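Local coordinates for protein methyltransferase type 12 (Clostridium thermocellum, PDB 3JWG) that probably transfers a methyl group from S-adenosyl-L-methionine to the 2'-oxygen of the 3'-terminal nucleotide of small RNAs, this chain being its methyltransferase domain, at residues G58-S62 with Y63-E67; Q172-A175 with V176-E180; N142-Y145 with N146-Y149. All coordinates share one frame; numbering follows the deposited sequence.

Interaction 1: G58-S62 with Y63-E67; sequences GVDVS and YSVLE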
ATOM      1  N   GLY A  58      -1.415   5.408  -9.527  1.00 17.03           N
ATOM      2  CA  GLY A  58      -2.196   4.319  -8.965  1.00 19.77           C
ATOM      3  C   GLY A  58      -2.239   3.152  -9.933  1.00 21.64           C
ATOM      4  O   GLY A  58      -2.464   3.342 -11.131  1.00 23.73           O
ATOM      5  N   VAL A  59      -2.015   1.944  -9.422  1.00 19.90           N
ATOM      6  CA  VAL A  59      -2.026   0.740 -10.248  1.00 19.97           C
ATOM      7  C   VAL A  59      -2.969  -0.290  -9.623  1.00 21.13           C
ATOM      8  O   VAL A  59      -2.988  -0.462  -8.405  1.00 16.03           O
ATOM      9  CB  VAL A  59      -0.615   0.113 -10.335  1.00 19.04           C
ATOM     10  CG1 VAL A  59      -0.637  -1.108 -11.236  1.00 21.17           C
ATOM     11  CG2 VAL A  59       0.391   1.138 -10.847  1.00 21.35           C
ATOM     12  N   ASP A  60      -3.764  -0.957 -10.452  1.00 22.48           N
ATOM     13  CA  ASP A  60      -4.677  -1.981  -9.949  1.00 26.10           C
ATOM     14  C   ASP A  60      -4.747  -3.121 -10.966  1.00 29.03           C
ATOM     15  O   ASP A  60      -4.429  -2.935 -12.147  1.00 28.33           O
ATOM     16  CB  ASP A  60      -6.072  -1.394  -9.707  1.00 28.47           C
ATOM     17  CG  ASP A  60      -6.870  -2.181  -8.659  1.00 34.14           C
ATOM     18  OD1 ASP A  60      -6.605  -2.012  -7.445  1.00 31.90           O
ATOM     19  OD2 ASP A  60      -7.759  -2.976  -9.046  1.00 35.34           O
ATOM     20  N   VAL A  61      -5.154  -4.299 -10.499  1.00 29.51           N
ATOM     21  CA  VAL A  61      -5.266  -5.478 -11.354  1.00 31.50           C
ATOM     22  C   VAL A  61      -6.559  -5.472 -12.154  1.00 32.33           C
ATOM     23  O   VAL A  61      -6.644  -6.088 -13.214  1.00 34.61           O
ATOM     24  CB  VAL A  61      -5.235  -6.782 -10.519  1.00 31.17           C
ATOM     25  CG1 VAL A  61      -3.947  -6.864  -9.725  1.00 30.01           C
ATOM     26  CG2 VAL A  61      -6.433  -6.831  -9.581  1.00 28.52           C
ATOM     27  N   SER A  62      -7.561  -4.765 -11.644  1.00 33.76           N
ATOM     28  CA  SER A  62      -8.869  -4.707 -12.287  1.00 35.44           C
ATOM     29  C   SER A  62      -9.165  -3.459 -13.113  1.00 36.29           C
ATOM     30  O   SER A  62      -8.991  -2.328 -12.651  1.00 34.09           O
ATOM     31  CB  SER A  62      -9.961  -4.872 -11.228  1.00 36.76           C
ATOM     32  OG  SER A  62     -11.232  -4.520 -11.744  1.00 38.45           O
ATOM     33  N   TYR A  63      -9.625  -3.683 -14.340  1.00 36.30           N
ATOM     34  CA  TYR A  63      -9.982  -2.599 -15.246  1.00 38.40           C
ATOM     35  C   TYR A  63     -11.179  -1.842 -14.677  1.00 37.91           C
ATOM     36  O   TYR A  63     -11.211  -0.609 -14.667  1.00 37.74           O
ATOM     37  CB  TYR A  63     -10.354  -3.164 -16.618  1.00 41.38           C
ATOM     38  CG  TYR A  63     -11.027  -2.161 -17.525  1.00 44.56           C
ATOM     39  CD1 TYR A  63     -10.287  -1.185 -18.193  1.00 45.94           C
ATOM     40  CD2 TYR A  63     -12.412  -2.169 -17.696  1.00 46.50           C
ATOM     41  CE1 TYR A  63     -10.909  -0.240 -19.010  1.00 47.21           C
ATOM     42  CE2 TYR A  63     -13.046  -1.229 -18.507  1.00 48.15           C
ATOM     43  CZ  TYR A  63     -12.289  -0.268 -19.161  1.00 48.59           C
ATOM     44  OH  TYR A  63     -12.916   0.668 -19.956  1.00 49.96           O
ATOM     45  N   SER A  64     -12.163  -2.599 -14.206  1.00 37.16           N
ATOM     46  CA  SER A  64     -13.375  -2.029 -13.634  1.00 37.51           C
ATOM     47  C   SER A  64     -13.082  -1.119 -12.443  1.00 36.75           C
ATOM     48  O   SER A  64     -13.659  -0.037 -12.316  1.00 36.63           O
ATOM     49  CB  SER A  64     -14.316  -3.152 -13.198  1.00 37.24           C
ATOM     50  OG  SER A  64     -15.479  -2.616 -12.598  1.00 40.54           O
ATOM     51  N   VAL A  65     -12.189  -1.564 -11.567  1.00 36.65           N
ATOM     52  CA  VAL A  65     -11.825  -0.781 -10.391  1.00 34.58           C
ATOM     53  C   VAL A  65     -11.194   0.546 -10.794  1.00 34.25           C
ATOM     54  O   VAL A  65     -11.576   1.604 -10.294  1.00 32.73           O
ATOM     55  CB  VAL A  65     -10.830  -1.542  -9.495  1.00 36.10           C
ATOM     56  CG1 VAL A  65     -10.467  -0.690  -8.287  1.00 34.09           C
ATOM     57  CG2 VAL A  65     -11.439  -2.867  -9.047  1.00 35.15           C
ATOM     58  N   LEU A  66     -10.223   0.485 -11.699  1.00 34.50           N
ATOM     59  CA  LEU A  66      -9.546   1.687 -12.163  1.00 35.39           C
ATOM     60  C   LEU A  66     -10.530   2.672 -12.772  1.00 36.52           C
ATOM     61  O   LEU A  66     -10.360   3.885 -12.652  1.00 35.33           O
ATOM     62  CB  LEU A  66      -8.461   1.322 -13.180  1.00 35.97           C
ATOM     63  CG  LEU A  66      -7.230   0.651 -12.566  1.00 35.58           C
ATOM     64  CD1 LEU A  66      -6.306   0.155 -13.660  1.00 36.64           C
ATOM     65  CD2 LEU A  66      -6.510   1.645 -11.662  1.00 35.04           C
ATOM     66  N   GLU A  67     -11.569   2.142 -13.412  1.00 38.42           N
ATOM     67  CA  GLU A  67     -12.594   2.973 -14.033  1.00 40.16           C
ATOM     68  C   GLU A  67     -13.392   3.675 -12.937  1.00 39.43           C
ATOM     69  O   GLU A  67     -13.806   4.824 -13.085  1.00 39.13           O
ATOM     70  CB  GLU A  67     -13.519   2.101 -14.885  1.00 43.26           C
ATOM     71  CG  GLU A  67     -14.124   2.824 -16.070  1.00 47.97           C
ATOM     72  CD  GLU A  67     -13.068   3.414 -16.987  1.00 50.19           C
ATOM     73  OE1 GLU A  67     -12.144   2.672 -17.387  1.00 50.84           O
ATOM     74  OE2 GLU A  67     -13.162   4.616 -17.313  1.00 52.70           O
TER

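Interaction 2: Q172-A175 with V176-E180; sequences QTWA and VKVAE. Unlike the reference sequence in segment 172-175: Q172 (reference Glu).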
ATOM      1  N   GLN A 172       5.432  -9.770  10.641  1.00 16.53           N
ATOM      2  CA  GLN A 172       6.792  -9.368  10.968  1.00 18.97           C
ATOM      3  C   GLN A 172       7.823 -10.370  10.479  1.00 20.67           C
ATOM      4  O   GLN A 172       8.889  -9.982   9.998  1.00 19.52           O
ATOM      5  CB  GLN A 172       6.910  -9.125  12.471  1.00 22.33           C
ATOM      6  CG  GLN A 172       6.223  -7.838  12.890  1.00 26.55           C
ATOM      7  CD  GLN A 172       6.081  -7.702  14.387  1.00 29.93           C
ATOM      8  OE1 GLN A 172       6.902  -8.214  15.147  1.00 34.08           O
ATOM      9  NE2 GLN A 172       5.042  -6.999  14.820  1.00 31.75           N
ATOM     10  N   THR A 173       7.501 -11.658  10.576  1.00 19.79           N
ATOM     11  CA  THR A 173       8.410 -12.698  10.106  1.00 23.27           C
ATOM     12  C   THR A 173       8.592 -12.536   8.595  1.00 21.81           C
ATOM     13  O   THR A 173       9.710 -12.601   8.073  1.00 20.87           O
ATOM     14  CB  THR A 173       7.845 -14.103  10.397  1.00 23.34           C
ATOM     15  OG1 THR A 173       7.686 -14.264  11.813  1.00 25.37           O
ATOM     16  CG2 THR A 173       8.787 -15.182   9.866  1.00 26.13           C
ATOM     17  N   TRP A 174       7.477 -12.326   7.901  1.00 20.56           N
ATOM     18  CA  TRP A 174       7.490 -12.132   6.456  1.00 17.79           C
ATOM     19  C   TRP A 174       8.292 -10.887   6.090  1.00 16.73           C
ATOM     20  O   TRP A 174       9.146 -10.923   5.206  1.00 18.25           O
ATOM     21  CB  TRP A 174       6.062 -11.967   5.932  1.00 17.55           C
ATOM     22  CG  TRP A 174       6.013 -11.536   4.499  1.00 17.09           C
ATOM     23  CD1 TRP A 174       6.169 -12.329   3.395  1.00 18.30           C
ATOM     24  CD2 TRP A 174       5.832 -10.200   4.012  1.00 18.41           C
ATOM     25  NE1 TRP A 174       6.093 -11.571   2.252  1.00 18.95           N
ATOM     26  CE2 TRP A 174       5.887 -10.260   2.601  1.00 19.18           C
ATOM     27  CE3 TRP A 174       5.626  -8.956   4.632  1.00 18.07           C
ATOM     28  CZ2 TRP A 174       5.747  -9.122   1.792  1.00 17.30           C
ATOM     29  CZ3 TRP A 174       5.485  -7.819   3.825  1.00 17.98           C
ATOM     30  CH2 TRP A 174       5.546  -7.914   2.424  1.00 18.33           C
ATOM     31  N   ALA A 175       8.004  -9.782   6.766  1.00 15.54           N
ATOM     32  CA  ALA A 175       8.692  -8.523   6.496  1.00 16.80           C
ATOM     33  C   ALA A 175      10.204  -8.620   6.700  1.00 18.43           C
ATOM     34  O   ALA A 175      10.977  -8.176   5.851  1.00 17.12           O
ATOM     35  CB  ALA A 175       8.126  -7.422   7.368  1.00 15.55           C
ATOM     36  N   VAL A 176      10.618  -9.191   7.826  1.00 19.96           N
ATOM     37  CA  VAL A 176      12.040  -9.336   8.125  1.00 21.70           C
ATOM     38  C   VAL A 176      12.760 -10.163   7.063  1.00 21.15           C
ATOM     39  O   VAL A 176      13.873  -9.820   6.649  1.00 20.54           O
ATOM     40  CB  VAL A 176      12.255  -9.988   9.520  1.00 21.90           C
ATOM     41  CG1 VAL A 176      13.730 -10.342   9.720  1.00 22.67           C
ATOM     42  CG2 VAL A 176      11.794  -9.029  10.610  1.00 21.91           C
ATOM     43  N   LYS A 177      12.129 -11.245   6.615  1.00 21.48           N
ATOM     44  CA  LYS A 177      12.736 -12.098   5.603  1.00 22.64           C
ATOM     45  C   LYS A 177      12.880 -11.423   4.247  1.00 21.48           C
ATOM     46  O   LYS A 177      13.940 -11.497   3.633  1.00 19.52           O
ATOM     47  CB  LYS A 177      11.946 -13.402   5.434  1.00 26.94           C
ATOM     48  CG  LYS A 177      12.239 -14.445   6.506  1.00 33.79           C
ATOM     49  CD  LYS A 177      11.335 -15.668   6.370  1.00 37.38           C
ATOM     50  CE  LYS A 177      11.434 -16.579   7.591  1.00 37.20           C
ATOM     51  NZ  LYS A 177      10.464 -17.712   7.503  1.00 39.25           N
ATOM     52  N   VAL A 178      11.822 -10.773   3.764  1.00 20.46           N
ATOM     53  CA  VAL A 178      11.913 -10.115   2.470  1.00 20.26           C
ATOM     54  C   VAL A 178      12.892  -8.946   2.522  1.00 20.36           C
ATOM     55  O   VAL A 178      13.635  -8.706   1.568  1.00 20.33           O
ATOM     56  CB  VAL A 178      10.530  -9.613   1.978  1.00 22.75           C
ATOM     57  CG1 VAL A 178       9.568 -10.778   1.893  1.00 21.38           C
ATOM     58  CG2 VAL A 178       9.995  -8.532   2.902  1.00 22.74           C
ATOM     59  N   ALA A 179      12.894  -8.225   3.641  1.00 20.72           N
ATOM     60  CA  ALA A 179      13.798  -7.092   3.815  1.00 21.25           C
ATOM     61  C   ALA A 179      15.231  -7.592   3.687  1.00 23.36           C
ATOM     62  O   ALA A 179      16.067  -6.972   3.025  1.00 24.21           O
ATOM     63  CB  ALA A 179      13.589  -6.463   5.186  1.00 20.94           C
ATOM     64  N   GLU A 180      15.507  -8.718   4.333  1.00 24.66           N
ATOM     65  CA  GLU A 180      16.836  -9.316   4.302  1.00 28.56           C
ATOM     66  C   GLU A 180      17.173  -9.823   2.901  1.00 27.58           C
ATOM     67  O   GLU A 180      18.267  -9.590   2.398  1.00 28.57           O
ATOM     68  CB  GLU A 180      16.906 -10.457   5.324  1.00 31.76           C
ATOM     69  CG  GLU A 180      18.288 -11.048   5.539  1.00 38.62           C
ATOM     70  CD  GLU A 180      18.688 -12.011   4.443  1.00 42.60           C
ATOM     71  OE1 GLU A 180      17.969 -13.014   4.246  1.00 46.57           O
ATOM     72  OE2 GLU A 180      19.719 -11.772   3.779  1.00 46.43           O
TER

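Interaction 3: N142-Y145 with N146-Y149; sequences NKEY and NFHY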
ATOM      1  N   ASN A 142      -4.372  -6.715  11.208  1.00 15.86           N
ATOM      2  CA  ASN A 142      -3.765  -7.527  12.249  1.00 16.47           C
ATOM      3  C   ASN A 142      -4.878  -8.520  12.568  1.00 16.78           C
ATOM      4  O   ASN A 142      -5.886  -8.161  13.187  1.00 16.38           O
ATOM      5  CB  ASN A 142      -3.414  -6.685  13.482  1.00 17.97           C
ATOM      6  CG  ASN A 142      -3.341  -7.520  14.755  1.00 22.69           C
ATOM      7  OD1 ASN A 142      -2.957  -8.699  14.725  1.00 20.12           O
ATOM      8  ND2 ASN A 142      -3.700  -6.911  15.882  1.00 18.92           N
ATOM      9  N   LYS A 143      -4.718  -9.760  12.115  1.00 16.21           N
ATOM     10  CA  LYS A 143      -5.750 -10.765  12.335  1.00 18.07           C
ATOM     11  C   LYS A 143      -6.150 -10.946  13.793  1.00 18.90           C
ATOM     12  O   LYS A 143      -7.320 -11.175  14.093  1.00 19.46           O
ATOM     13  CB  LYS A 143      -5.323 -12.125  11.770  1.00 19.59           C
ATOM     14  CG  LYS A 143      -6.391 -13.198  11.987  1.00 19.75           C
ATOM     15  CD  LYS A 143      -6.230 -14.408  11.077  1.00 24.05           C
ATOM     16  CE  LYS A 143      -5.004 -15.218  11.407  1.00 22.72           C
ATOM     17  NZ  LYS A 143      -5.096 -16.572  10.763  1.00 23.70           N
ATOM     18  N   GLU A 144      -5.178 -10.840  14.690  1.00 18.97           N
ATOM     19  CA  GLU A 144      -5.416 -11.023  16.118  1.00 21.06           C
ATOM     20  C   GLU A 144      -6.468 -10.072  16.675  1.00 23.40           C
ATOM     21  O   GLU A 144      -7.165 -10.394  17.645  1.00 21.65           O
ATOM     22  CB  GLU A 144      -4.105 -10.856  16.870  1.00 20.35           C
ATOM     23  CG  GLU A 144      -3.113 -11.967  16.572  1.00 24.14           C
ATOM     24  CD  GLU A 144      -1.746 -11.676  17.125  1.00 26.22           C
ATOM     25  OE1 GLU A 144      -0.913 -11.103  16.389  1.00 26.73           O
ATOM     26  OE2 GLU A 144      -1.511 -12.007  18.306  1.00 28.52           O
ATOM     27  N   TYR A 145      -6.591  -8.908  16.051  1.00 22.03           N
ATOM     28  CA  TYR A 145      -7.561  -7.924  16.491  1.00 24.74           C
ATOM     29  C   TYR A 145      -8.978  -8.486  16.471  1.00 25.39           C
ATOM     30  O   TYR A 145      -9.808  -8.127  17.304  1.00 24.67           O
ATOM     31  CB  TYR A 145      -7.510  -6.691  15.596  1.00 25.19           C
ATOM     32  CG  TYR A 145      -8.319  -5.538  16.133  1.00 26.37           C
ATOM     33  CD1 TYR A 145      -7.847  -4.773  17.198  1.00 28.86           C
ATOM     34  CD2 TYR A 145      -9.562  -5.219  15.591  1.00 28.54           C
ATOM     35  CE1 TYR A 145      -8.590  -3.717  17.711  1.00 30.95           C
ATOM     36  CE2 TYR A 145     -10.319  -4.163  16.098  1.00 31.11           C
ATOM     37  CZ  TYR A 145      -9.823  -3.417  17.157  1.00 31.60           C
ATOM     38  OH  TYR A 145     -10.550  -2.363  17.660  1.00 35.46           O
ATOM     39  N   ASN A 146      -9.255  -9.362  15.510  1.00 27.80           N
ATOM     40  CA  ASN A 146     -10.583  -9.940  15.381  1.00 30.45           C
ATOM     41  C   ASN A 146     -10.868 -11.057  16.386  1.00 29.90           C
ATOM     42  O   ASN A 146     -11.999 -11.529  16.481  1.00 29.26           O
ATOM     43  CB  ASN A 146     -10.800 -10.458  13.956  1.00 34.89           C
ATOM     44  CG  ASN A 146     -10.671  -9.359  12.904  1.00 41.16           C
ATOM     45  OD1 ASN A 146      -9.563  -8.946  12.547  1.00 44.79           O
ATOM     46  ND2 ASN A 146     -11.807  -8.874  12.414  1.00 43.59           N
ATOM     47  N   PHE A 147      -9.848 -11.474  17.132  1.00 29.51           N
ATOM     48  CA  PHE A 147     -10.011 -12.531  18.130  1.00 30.93           C
ATOM     49  C   PHE A 147     -10.874 -12.042  19.284  1.00 34.25           C
ATOM     50  O   PHE A 147     -11.544 -12.831  19.953  1.00 33.70           O
ATOM     51  CB  PHE A 147      -8.653 -12.967  18.689  1.00 27.41           C
ATOM     52  CG  PHE A 147      -7.806 -13.737  17.716  1.00 26.42           C
ATOM     53  CD1 PHE A 147      -6.453 -13.938  17.973  1.00 26.03           C
ATOM     54  CD2 PHE A 147      -8.354 -14.276  16.556  1.00 26.49           C
ATOM     55  CE1 PHE A 147      -5.656 -14.661  17.089  1.00 25.38           C
ATOM     56  CE2 PHE A 147      -7.564 -15.003  15.666  1.00 26.94           C
ATOM     57  CZ  PHE A 147      -6.213 -15.193  15.934  1.00 25.54           C
ATOM     58  N   HIS A 148     -10.845 -10.734  19.517  1.00 37.41           N
ATOM     59  CA  HIS A 148     -11.612 -10.132  20.596  1.00 41.85           C
ATOM     60  C   HIS A 148     -13.067  -9.956  20.181  1.00 44.51           C
ATOM     61  O   HIS A 148     -13.404  -9.053  19.415  1.00 44.97           O
ATOM     62  CB  HIS A 148     -10.992  -8.783  20.976  1.00 42.58           C
ATOM     63  CG  HIS A 148     -11.592  -8.158  22.197  1.00 44.99           C
ATOM     64  ND1 HIS A 148     -11.771  -8.850  23.377  1.00 46.41           N
ATOM     65  CD2 HIS A 148     -12.016  -6.894  22.435  1.00 46.40           C
ATOM     66  CE1 HIS A 148     -12.278  -8.037  24.288  1.00 46.85           C
ATOM     67  NE2 HIS A 148     -12.436  -6.845  23.742  1.00 45.85           N
ATOM     68  N   TYR A 149     -13.924 -10.839  20.687  1.00 47.17           N
ATOM     69  CA  TYR A 149     -15.352 -10.800  20.384  1.00 49.68           C
ATOM     70  C   TYR A 149     -16.002  -9.531  20.931  1.00 49.48           C
ATOM     71  O   TYR A 149     -15.676  -9.077  22.029  1.00 49.42           O
ATOM     72  CB  TYR A 149     -16.032 -12.046  20.969  1.00 52.48           C
ATOM     73  CG  TYR A 149     -17.547 -12.037  20.930  1.00 54.90           C
ATOM     74  CD1 TYR A 149     -18.286 -11.345  21.889  1.00 56.73           C
ATOM     75  CD2 TYR A 149     -18.242 -12.730  19.941  1.00 56.14           C
ATOM     76  CE1 TYR A 149     -19.677 -11.344  21.865  1.00 57.74           C
ATOM     77  CE2 TYR A 149     -19.632 -12.735  19.905  1.00 57.36           C
ATOM     78  CZ  TYR A 149     -20.343 -12.040  20.870  1.00 58.61           C
ATOM     79  OH  TYR A 149     -21.718 -12.043  20.843  1.00 60.06           O
TER

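Interaction 1: G58-S62 with Y63-E67
S62 is the N-cap of helix 63-73. Its OG accepts the amide of V65 at 3.1 Å from N to OG, and its backbone O takes L66 N in a nearly straight bond (169° at the hydrogen). The hydroxyl reaches V65 because it lies anti to S62's own N (chi1 167°), which puts it beside the S62 carbonyl carbon, toward the amides of the first turn. This is the close-packed part: V65 CG2 is pressed against S62 CB at 3.3 Å, tighter than usual van der Waals contact. Beside it the D60 side chain crosses that of V65 at about a right angle, with OD2 3.4 Å from V65 CB, while L66 CD2 lies 3.6 Å from D60 CB. In the Rossmann-like methyltransferase fold this is the link from strand 55-60 to the helix after it. Here D60 forms an Asx turn: S62 N donates to OD2 on the anti side of the carboxylate, and OD1 accepts from G39 N; these two bonds fix the carboxylate's rotation, and the side chain lies close to G37 of the magnesium site. The solvent side is looser. Y63 points away from segment 58-62, though its CB still brushes S62 C, and exposed V61 points away from the helix.

Interaction 2: Q172-A175 with V176-E180
About two and a half turns of helix 168-182, which packs against strands 184-191 and 202-209 of the central sheet, carry this contact, and its main side-chain element is a CH-pi pair. V178 CG1 sits over one face of the W174 indole, 3.9 Å from the centroid of the five-membered ring and 24° off its normal. The nearest ring atom is NE1, 3.6 Å from V178 CG1, so the methyl is offset toward the pyrrole rim. W174 places its ring there with CG anti to the backbone N (chi1 170°), which sends the indole forward along the helix beside the next turn. Its rotation is further fixed from outside: NE1 donates to E124 of helix 117-131, and W166 meets the indole edge-to-face. The backbone beneath is regular alpha-helix, with V176, K177, V178 and A179 each donating to the carbonyl four residues back. On the buried side A175, V178 and A179 all touch F207 of strand 202-209. Toward solvent, T173 and K177 run side by side in the same direction; the lysine chain is extended beyond CG and reaches past the threonine methyl, T173 CG2 being 3.8 Å from K177 CE.

Interaction 3: N142-Y145 with N146-Y149
F147 folds its ring back over the turn that precedes it, and E144 lies beneath. The apolar part is a CH-pi contact: E144 CA stands over one face of the phenyl ring, 3.9 Å from its centroid and 21° off the normal. Next to it the glutamate CG touches the ring rim at F147 CE1, 3.7 Å away, and the two side chains run at a slant to each other. Because F147 CG is anti to its own carbonyl carbon (chi1 -71°), the ring swings back along the chain and also brings the same face over K143 O.

The backbone bonds are those of a short 3-10 turn just after strand 135-141. N146 N donates to K143 O at 3.0 Å, and F147 N to E144 O at 2.9 Å. Both donors stand above the plane of the carbonyl they meet. At the start of the turn Y145 N bonds N142 O, while E144 N makes a weak bond to N142 OD1; N142 ND2 donates to the carbonyls of F198 and S200.

Charge enters through E144, whose carboxylate forms a salt bridge with R168 at the start of helix 168-182. That partner would probably stabilise the ionised form of the glutamate. One residue therefore serves both interactions: its CA and CG meet the phenyl ring, and its carboxylate ties the turn to the helix that follows.

Overall arrangement
The three contacts lie in separate parts of the domain and do not touch. Interaction 1 belongs to the metal-binding side: the D60 side chain is about 6 Å from the bound magnesium ion, nearest atoms, and about 4 Å from G37, whereas the W174 side chain of interaction 2 stays about 13 Å from the metal. Interactions 1 and 2 fall on opposite sides of the chain's centre, 28 Å apart between their centres. Interaction 3 lies away from the annotated sites, yet it is closest to interaction 2, with about 7 Å between nearest atoms. They are joined along the chain, the loop holding 142-149 leading on to helix 168-182, and by the salt bridge of E144 to R168 on that helix.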